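Local coordinates for lipoteichoic acid primase (Listeria monocytogenes, PDB 4UOP), which belongs to the sulfatase family of alpha/beta-folded enzymes and holds a magnesium ion in its extracellular catalytic domain, at residues K233-L238 against A253-D258; Q80-T85 against N249-V254; N146-A151 against N347-K352. One frame throughout, in Å; residues are numbered along the deposited sequence.

Contact 1: K233-L238 against A253-D258; sequences KQEIDL and AVHYAD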
# COMPACT_ATOMS: atom_id res chain seq x y z
N LYS B 233 12.47 -2.89 33.63
CA LYS B 233 11.30 -2.03 33.39
C LYS B 233 10.00 -2.83 33.17
O LYS B 233 8.94 -2.24 32.98
CB LYS B 233 11.56 -1.14 32.17
CG LYS B 233 12.76 -0.20 32.29
CD LYS B 233 12.52 0.91 33.30
CE LYS B 233 13.72 1.84 33.46
NZ LYS B 233 14.27 2.29 32.15
N GLN B 234 10.09 -4.16 33.17
CA GLN B 234 8.92 -5.03 33.04
C GLN B 234 8.26 -5.23 34.40
O GLN B 234 8.87 -5.78 35.32
CB GLN B 234 9.30 -6.38 32.45
CG GLN B 234 9.81 -6.29 31.02
CD GLN B 234 10.20 -7.63 30.45
OE1 GLN B 234 9.72 -8.67 30.89
NE2 GLN B 234 11.09 -7.61 29.48
N GLU B 235 7.03 -4.76 34.53
CA GLU B 235 6.37 -4.75 35.83
C GLU B 235 5.19 -5.71 35.95
O GLU B 235 4.63 -5.86 37.03
CB GLU B 235 5.93 -3.33 36.18
CG GLU B 235 7.09 -2.41 36.51
CD GLU B 235 6.65 -1.01 36.91
OE1 GLU B 235 5.44 -0.77 37.08
OE2 GLU B 235 7.55 -0.15 37.06
N ILE B 236 4.82 -6.35 34.85
CA ILE B 236 3.74 -7.33 34.87
C ILE B 236 4.34 -8.73 35.04
O ILE B 236 5.19 -9.14 34.25
CB ILE B 236 2.91 -7.26 33.58
CG1 ILE B 236 2.39 -5.83 33.34
CG2 ILE B 236 1.75 -8.25 33.61
CD1 ILE B 236 1.57 -5.26 34.47
N ASP B 237 3.92 -9.44 36.08
CA ASP B 237 4.27 -10.85 36.22
C ASP B 237 3.31 -11.65 35.33
O ASP B 237 2.12 -11.77 35.63
CB ASP B 237 4.16 -11.30 37.69
CG ASP B 237 4.43 -12.79 37.87
OD1 ASP B 237 5.32 -13.35 37.18
OD2 ASP B 237 3.74 -13.42 38.71
N LEU B 238 3.84 -12.17 34.22
CA LEU B 238 3.00 -12.77 33.18
C LEU B 238 2.72 -14.24 33.47
O LEU B 238 3.62 -14.96 33.89
CB LEU B 238 3.70 -12.68 31.83
CG LEU B 238 3.82 -11.31 31.16
CD1 LEU B 238 4.70 -11.42 29.93
CD2 LEU B 238 2.46 -10.78 30.78
N ALA B 253 5.00 -3.77 27.27
CA ALA B 253 5.35 -2.51 26.59
C ALA B 253 4.24 -1.48 26.74
O ALA B 253 4.52 -0.31 27.01
CB ALA B 253 5.64 -2.75 25.13
N VAL B 254 3.00 -1.91 26.57
CA VAL B 254 1.86 -1.01 26.76
C VAL B 254 1.79 -0.53 28.21
O VAL B 254 1.53 0.64 28.47
CB VAL B 254 0.56 -1.69 26.32
CG1 VAL B 254 -0.66 -0.94 26.84
CG2 VAL B 254 0.53 -1.80 24.80
N HIS B 255 2.07 -1.43 29.16
CA HIS B 255 2.07 -1.06 30.56
C HIS B 255 3.16 -0.03 30.85
O HIS B 255 2.92 0.91 31.58
CB HIS B 255 2.25 -2.30 31.45
CG HIS B 255 2.27 -1.98 32.91
ND1 HIS B 255 1.13 -1.68 33.61
CD2 HIS B 255 3.29 -1.87 33.78
CE1 HIS B 255 1.44 -1.44 34.87
NE2 HIS B 255 2.75 -1.55 35.00
N TYR B 256 4.35 -0.24 30.30
CA TYR B 256 5.42 0.72 30.44
C TYR B 256 5.01 2.09 29.85
O TYR B 256 5.16 3.13 30.49
CB TYR B 256 6.70 0.22 29.77
CG TYR B 256 7.75 1.29 29.69
CD1 TYR B 256 8.56 1.58 30.79
CD2 TYR B 256 7.90 2.07 28.53
CE1 TYR B 256 9.50 2.60 30.72
CE2 TYR B 256 8.83 3.08 28.46
CZ TYR B 256 9.63 3.34 29.56
OH TYR B 256 10.55 4.36 29.48
N ALA B 257 4.49 2.07 28.64
CA ALA B 257 4.09 3.30 27.97
C ALA B 257 3.00 4.04 28.76
O ALA B 257 3.06 5.26 28.92
CB ALA B 257 3.63 2.99 26.55
N ASP B 258 2.02 3.30 29.26
CA ASP B 258 0.95 3.86 30.09
C ASP B 258 1.49 4.43 31.41
O ASP B 258 1.07 5.50 31.86
CB ASP B 258 -0.13 2.81 30.32
CG ASP B 258 -1.20 3.26 31.29
OD1 ASP B 258 -0.99 3.19 32.54
OD2 ASP B 258 -2.30 3.65 30.81
O HOH W 1 12.51 4.40 31.11
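Ile236 and Glu235 meet the ring of His255 where, in this sulfatase-type alpha/beta fold, the loop between strand 214-219 and helix 246-271 is packed against that helix. Traced outward, His255 CB lies 4.0 Å from Ile236 CG1. With its CG anti to the backbone N (chi1 180°), His255 reaches out from the helix to the loop, and its CG comes 3.7 Å from Ile236 CD1. That methyl sits 3.6 Å from the ring centroid, only 7° off the ring normal, which identifies a CH-pi contact over the middle of one face; CE1 lies under the same methyl. Next, CD2 touches Glu235 CB at 3.9 Å. Both ring nitrogens donate, with unequal strength. ND1 gives its hydrogen to the carbonyl O of Ile82, the stronger bond, whereas NE2 makes a weak one to Glu235 OE1, in the ring plane at 3.5 Å with an N-H...O angle of 151°. The ND1 bond and the covering methyl should mainly fix the rotation of the imidazole.

Two residues before Glu235, Lys233 CB packs obliquely on the Tyr256 ring. Water 1 joins the polar ends, accepting from Tyr256 OH over an unusually short distance and from Lys233 NZ at 2.9 Å.

Contact 2: Q80-T85 against N249-V254; sequences QSITPT and NYFEAV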
# COMPACT_ATOMS: atom_id res chain seq x y z
N GLN B 80 -3.44 -7.50 37.86
CA GLN B 80 -2.53 -6.41 37.49
C GLN B 80 -3.09 -5.61 36.29
O GLN B 80 -3.24 -6.16 35.20
CB GLN B 80 -1.15 -6.96 37.12
CG GLN B 80 -0.48 -7.85 38.16
CD GLN B 80 0.58 -8.76 37.56
OE1 GLN B 80 1.76 -8.42 37.54
NE2 GLN B 80 0.15 -9.90 37.02
N SER B 81 -3.39 -4.33 36.50
CA SER B 81 -3.93 -3.48 35.44
C SER B 81 -2.86 -3.19 34.40
O SER B 81 -1.74 -2.80 34.75
CB SER B 81 -4.44 -2.16 36.00
OG SER B 81 -5.62 -2.36 36.74
N ILE B 82 -3.20 -3.34 33.14
CA ILE B 82 -2.25 -3.07 32.06
C ILE B 82 -2.17 -1.57 31.78
O ILE B 82 -1.08 -1.05 31.58
CB ILE B 82 -2.62 -3.85 30.78
CG1 ILE B 82 -2.58 -5.36 31.05
CG2 ILE B 82 -1.70 -3.49 29.62
CD1 ILE B 82 -1.23 -5.89 31.50
N THR B 83 -3.32 -0.89 31.74
CA THR B 83 -3.36 0.54 31.47
C THR B 83 -4.07 1.31 32.57
O THR B 83 -5.08 1.96 32.31
CB THR B 83 -4.06 0.85 30.12
OG1 THR B 83 -5.40 0.38 30.15
CG2 THR B 83 -3.33 0.21 28.94
N PRO B 84 -3.54 1.29 33.80
CA PRO B 84 -4.18 2.03 34.89
C PRO B 84 -4.29 3.55 34.66
O PRO B 84 -5.25 4.15 35.11
CB PRO B 84 -3.32 1.71 36.12
CG PRO B 84 -2.00 1.31 35.56
CD PRO B 84 -2.28 0.66 34.24
N THR B 85 -3.33 4.17 33.97
CA THR B 85 -3.43 5.61 33.65
C THR B 85 -4.67 5.88 32.82
O THR B 85 -5.46 6.76 33.15
CB THR B 85 -2.18 6.15 32.92
OG1 THR B 85 -1.04 6.00 33.76
CG2 THR B 85 -2.31 7.64 32.57
N ASN B 249 4.74 -9.71 25.50
CA ASN B 249 5.66 -8.60 25.34
C ASN B 249 4.89 -7.30 25.08
O ASN B 249 5.27 -6.25 25.58
CB ASN B 249 6.66 -8.87 24.22
CG ASN B 249 7.57 -10.05 24.54
OD1 ASN B 249 7.82 -10.35 25.70
ND2 ASN B 249 8.05 -10.71 23.51
N TYR B 250 3.81 -7.41 24.31
CA TYR B 250 2.94 -6.28 24.02
C TYR B 250 2.38 -5.71 25.30
O TYR B 250 2.47 -4.51 25.52
CB TYR B 250 1.80 -6.71 23.11
CG TYR B 250 0.80 -5.63 22.82
CD1 TYR B 250 1.07 -4.63 21.88
CD2 TYR B 250 -0.41 -5.59 23.49
CE1 TYR B 250 0.15 -3.63 21.61
CE2 TYR B 250 -1.33 -4.59 23.22
CZ TYR B 250 -1.05 -3.63 22.28
OH TYR B 250 -1.98 -2.65 22.03
N PHE B 251 1.88 -6.57 26.18
CA PHE B 251 1.35 -6.10 27.46
C PHE B 251 2.39 -5.41 28.36
O PHE B 251 2.08 -4.42 29.02
CB PHE B 251 0.69 -7.25 28.24
CG PHE B 251 -0.68 -7.65 27.75
CD1 PHE B 251 -1.61 -6.71 27.30
CD2 PHE B 251 -1.05 -8.98 27.78
CE1 PHE B 251 -2.86 -7.11 26.88
CE2 PHE B 251 -2.30 -9.38 27.35
CZ PHE B 251 -3.21 -8.45 26.89
N GLU B 252 3.63 -5.92 28.41
CA GLU B 252 4.69 -5.25 29.17
C GLU B 252 4.98 -3.86 28.59
O GLU B 252 5.19 -2.90 29.32
CB GLU B 252 6.00 -6.03 29.15
CG GLU B 252 5.93 -7.43 29.71
CD GLU B 252 5.88 -7.49 31.23
OE1 GLU B 252 5.89 -6.44 31.92
OE2 GLU B 252 5.85 -8.64 31.73
N ALA B 253 5.00 -3.77 27.27
CA ALA B 253 5.35 -2.51 26.59
C ALA B 253 4.24 -1.48 26.74
O ALA B 253 4.52 -0.31 27.01
CB ALA B 253 5.64 -2.75 25.13
N VAL B 254 3.00 -1.91 26.57
CA VAL B 254 1.86 -1.01 26.76
C VAL B 254 1.79 -0.53 28.21
O VAL B 254 1.53 0.64 28.47
CB VAL B 254 0.56 -1.69 26.32
CG1 VAL B 254 -0.66 -0.94 26.84
CG2 VAL B 254 0.53 -1.80 24.80
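Ile82 and Thr83 pack against Phe251 and Val254 where the turn from strand 80-81 into helix 84-89 of the sulfatase-type alpha/beta domain meets one side of helix 246-271. All four residues are buried. No hydrogen bond crosses between 80-85 and 249-254, so these two segments meet by apolar packing alone; the carbonyl O of Ile82 is bonded one residue farther along the helix, to His255.

The tight part centres on Val254 CG1, which stands 3.6 Å from Thr83 CG2 and 3.9 Å from Ile82 CG2, wedged against two methyls from consecutive residues. Val254 CG1 is placed there by a chi1 of 165°, anti to the backbone N. The other methyl of the same valine, CG2, lies 3.5 Å above the ring plane of Tyr250, offset toward the rim, so both branches of the valine are in use. The side chain of Val254 is about 11 Å from the bound magnesium ion and does not contact it.

Packing is looser at Phe251. Ile82 crosses it at about a right angle, its CG2 meeting Phe251 CD1 obliquely at 4.0 Å, while Ile82 CD1 rests 4.0 Å from Phe251 CB. Ile77 of strand 76-77 touches both of these side chains. The exposed side is at Pro84, whose CD comes no nearer to 249-254 than 6.9 Å, from Val254 O; its ring packs instead on Asp258, farther along the helix.

Thr83 is divided between the two environments, since its CG2 faces the valine while its OG1 is hydrogen-bonded to Asn74 N and Asp87 OD1.

Contact 3: N146-A151 against N347-K352; sequences NDYKTA and NLLGIK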
# COMPACT_ATOMS: atom_id res chain seq x y z
N ASN B 146 -3.51 31.71 15.19
CA ASN B 146 -4.24 32.08 16.38
C ASN B 146 -3.35 32.14 17.61
O ASN B 146 -3.78 31.84 18.71
CB ASN B 146 -5.38 31.08 16.57
CG ASN B 146 -6.50 31.29 15.56
OD1 ASN B 146 -7.42 32.04 15.83
ND2 ASN B 146 -6.42 30.64 14.39
N ASP B 147 -2.10 32.56 17.39
CA ASP B 147 -1.15 32.87 18.45
C ASP B 147 -0.66 31.65 19.22
O ASP B 147 -0.25 31.79 20.37
CB ASP B 147 -1.73 33.89 19.44
CG ASP B 147 -2.15 35.18 18.76
OD1 ASP B 147 -1.26 36.01 18.50
OD2 ASP B 147 -3.35 35.34 18.48
N TYR B 148 -0.68 30.48 18.58
CA TYR B 148 -0.03 29.29 19.13
C TYR B 148 1.33 29.12 18.46
O TYR B 148 1.46 29.26 17.25
CB TYR B 148 -0.86 28.02 18.89
CG TYR B 148 -2.13 27.93 19.71
CD1 TYR B 148 -3.24 28.70 19.41
CD2 TYR B 148 -2.22 27.07 20.79
CE1 TYR B 148 -4.41 28.64 20.18
CE2 TYR B 148 -3.38 26.98 21.55
CZ TYR B 148 -4.47 27.77 21.25
OH TYR B 148 -5.61 27.70 22.01
N LYS B 149 2.35 28.81 19.27
CA LYS B 149 3.59 28.23 18.77
C LYS B 149 3.37 26.72 18.75
O LYS B 149 2.75 26.18 19.66
CB LYS B 149 4.76 28.57 19.68
CG LYS B 149 5.17 30.04 19.65
CD LYS B 149 5.74 30.42 18.30
CE LYS B 149 6.28 31.84 18.30
NZ LYS B 149 6.86 32.14 16.96
N THR B 150 3.83 26.06 17.70
CA THR B 150 3.49 24.67 17.44
C THR B 150 4.77 23.84 17.32
O THR B 150 5.76 24.27 16.72
CB THR B 150 2.61 24.53 16.18
OG1 THR B 150 3.34 24.95 15.03
CG2 THR B 150 1.34 25.39 16.31
N ALA B 151 4.76 22.65 17.93
CA ALA B 151 5.93 21.78 17.89
C ALA B 151 5.48 20.33 17.94
O ALA B 151 4.45 20.01 18.53
CB ALA B 151 6.88 22.07 19.04
N ASN B 347 -13.20 23.34 17.53
CA ASN B 347 -14.42 23.79 18.20
C ASN B 347 -14.20 24.11 19.69
O ASN B 347 -14.61 25.16 20.19
CB ASN B 347 -15.55 22.78 18.00
CG ASN B 347 -16.81 23.16 18.75
OD1 ASN B 347 -17.50 24.12 18.38
ND2 ASN B 347 -17.12 22.44 19.81
N LEU B 348 -13.54 23.20 20.41
CA LEU B 348 -13.26 23.43 21.82
C LEU B 348 -12.41 24.69 22.04
O LEU B 348 -12.63 25.44 23.02
CB LEU B 348 -12.55 22.21 22.44
CG LEU B 348 -13.41 20.96 22.55
CD1 LEU B 348 -12.55 19.77 22.96
CD2 LEU B 348 -14.52 21.17 23.57
N LEU B 349 -11.45 24.92 21.16
CA LEU B 349 -10.54 26.06 21.27
C LEU B 349 -11.18 27.37 20.78
O LEU B 349 -10.56 28.41 20.87
CB LEU B 349 -9.25 25.78 20.51
CG LEU B 349 -8.35 24.67 21.09
CD1 LEU B 349 -7.16 24.42 20.18
CD2 LEU B 349 -7.89 24.99 22.49
N GLY B 350 -12.41 27.29 20.27
CA GLY B 350 -13.14 28.48 19.79
C GLY B 350 -12.57 29.06 18.53
O GLY B 350 -12.56 30.28 18.36
N ILE B 351 -12.03 28.21 17.66
CA ILE B 351 -11.39 28.66 16.46
C ILE B 351 -12.28 28.31 15.26
O ILE B 351 -12.66 27.17 15.07
CB ILE B 351 -9.98 28.06 16.32
CG1 ILE B 351 -9.07 28.69 17.39
CG2 ILE B 351 -9.42 28.29 14.92
CD1 ILE B 351 -7.72 28.03 17.54
N LYS B 352 -12.60 29.32 14.46
CA LYS B 352 -13.36 29.12 13.25
C LYS B 352 -12.44 28.64 12.16
O LYS B 352 -11.36 29.20 11.95
CB LYS B 352 -14.07 30.40 12.80
CG LYS B 352 -15.33 30.71 13.59
CD LYS B 352 -16.42 29.66 13.35
CE LYS B 352 -17.82 30.22 13.56
NZ LYS B 352 -18.23 30.22 15.00
O HOH W 2 -7.92 29.19 21.68
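This is a buried, mainly apolar contact between a strand entrance and a helix exit: Asn146 and Tyr148, leading into strand 149-153 of the central sheet of the alpha/beta fold, meet Leu349 and Ile351, on either side of Gly350 where helix 341-348 ends. The ending is a Schellman motif. Gly350, with a phi of 70°, is the first residue to leave the helical conformation, and two bonds run back into the last turn, one of them from Gly350 N to Asn347 O at 3.1 Å. The turn brings the side chains before and after the glycine, Leu349 and Ile351, to the same partner segment.

Asn146 and Ile351 approach from opposite directions. The isoleucine CD1 is 4.0 Å from Asn146 CB. A chi1 of -69° sets Ile351 CG2 anti to the backbone N, where it meets Asn146 ND2 at 3.8 Å. Amide and branched chain meet by van der Waals contact, and the ND2 hydrogen bond goes instead to Leu142 O, in the last turn of helix 139-144.

Tyr148 reaches across with its distal end. Its OH lies 3.6 Å from Leu349 CD2, the two side chains crossing obliquely, while its CE1 is 4.3 Å from Ile351 CD1. Leu143 of helix 139-144 touches Tyr148, Leu349 and Ile351, adding a third component to this apolar cluster.

The buried hydroxyl of Tyr148 is satisfied twice, by a hydrogen bond to Lys58 O and by water 2. Lying in the plane of the phenol ring, that water donates to Tyr148 OH at 2.8 Å and to Leu349 O at 2.9 Å.

Overall arrangement
Contacts 1 and 2 form one neighbourhood: their centres are 5 Å apart, both finish on the same part of helix 246-271, and they share Ala253 and Val254. Hydrogen bonds from Asp237 N to Gln80 OE1 and from Thr85 OG1 to Asp258 O tie them together further. Contact 3 is remote, its centre 35 Å from that of contact 1 and 33 Å from that of contact 2; contacts 2 and 3 lie on opposite sides of the chain's centre. Along the chain, contact 1 is nested within the loop closed by contact 3, whereas contacts 2 and 3 alternate. Contacts 2 and 3 each join segments more than 160 residues apart, while contact 1 is local.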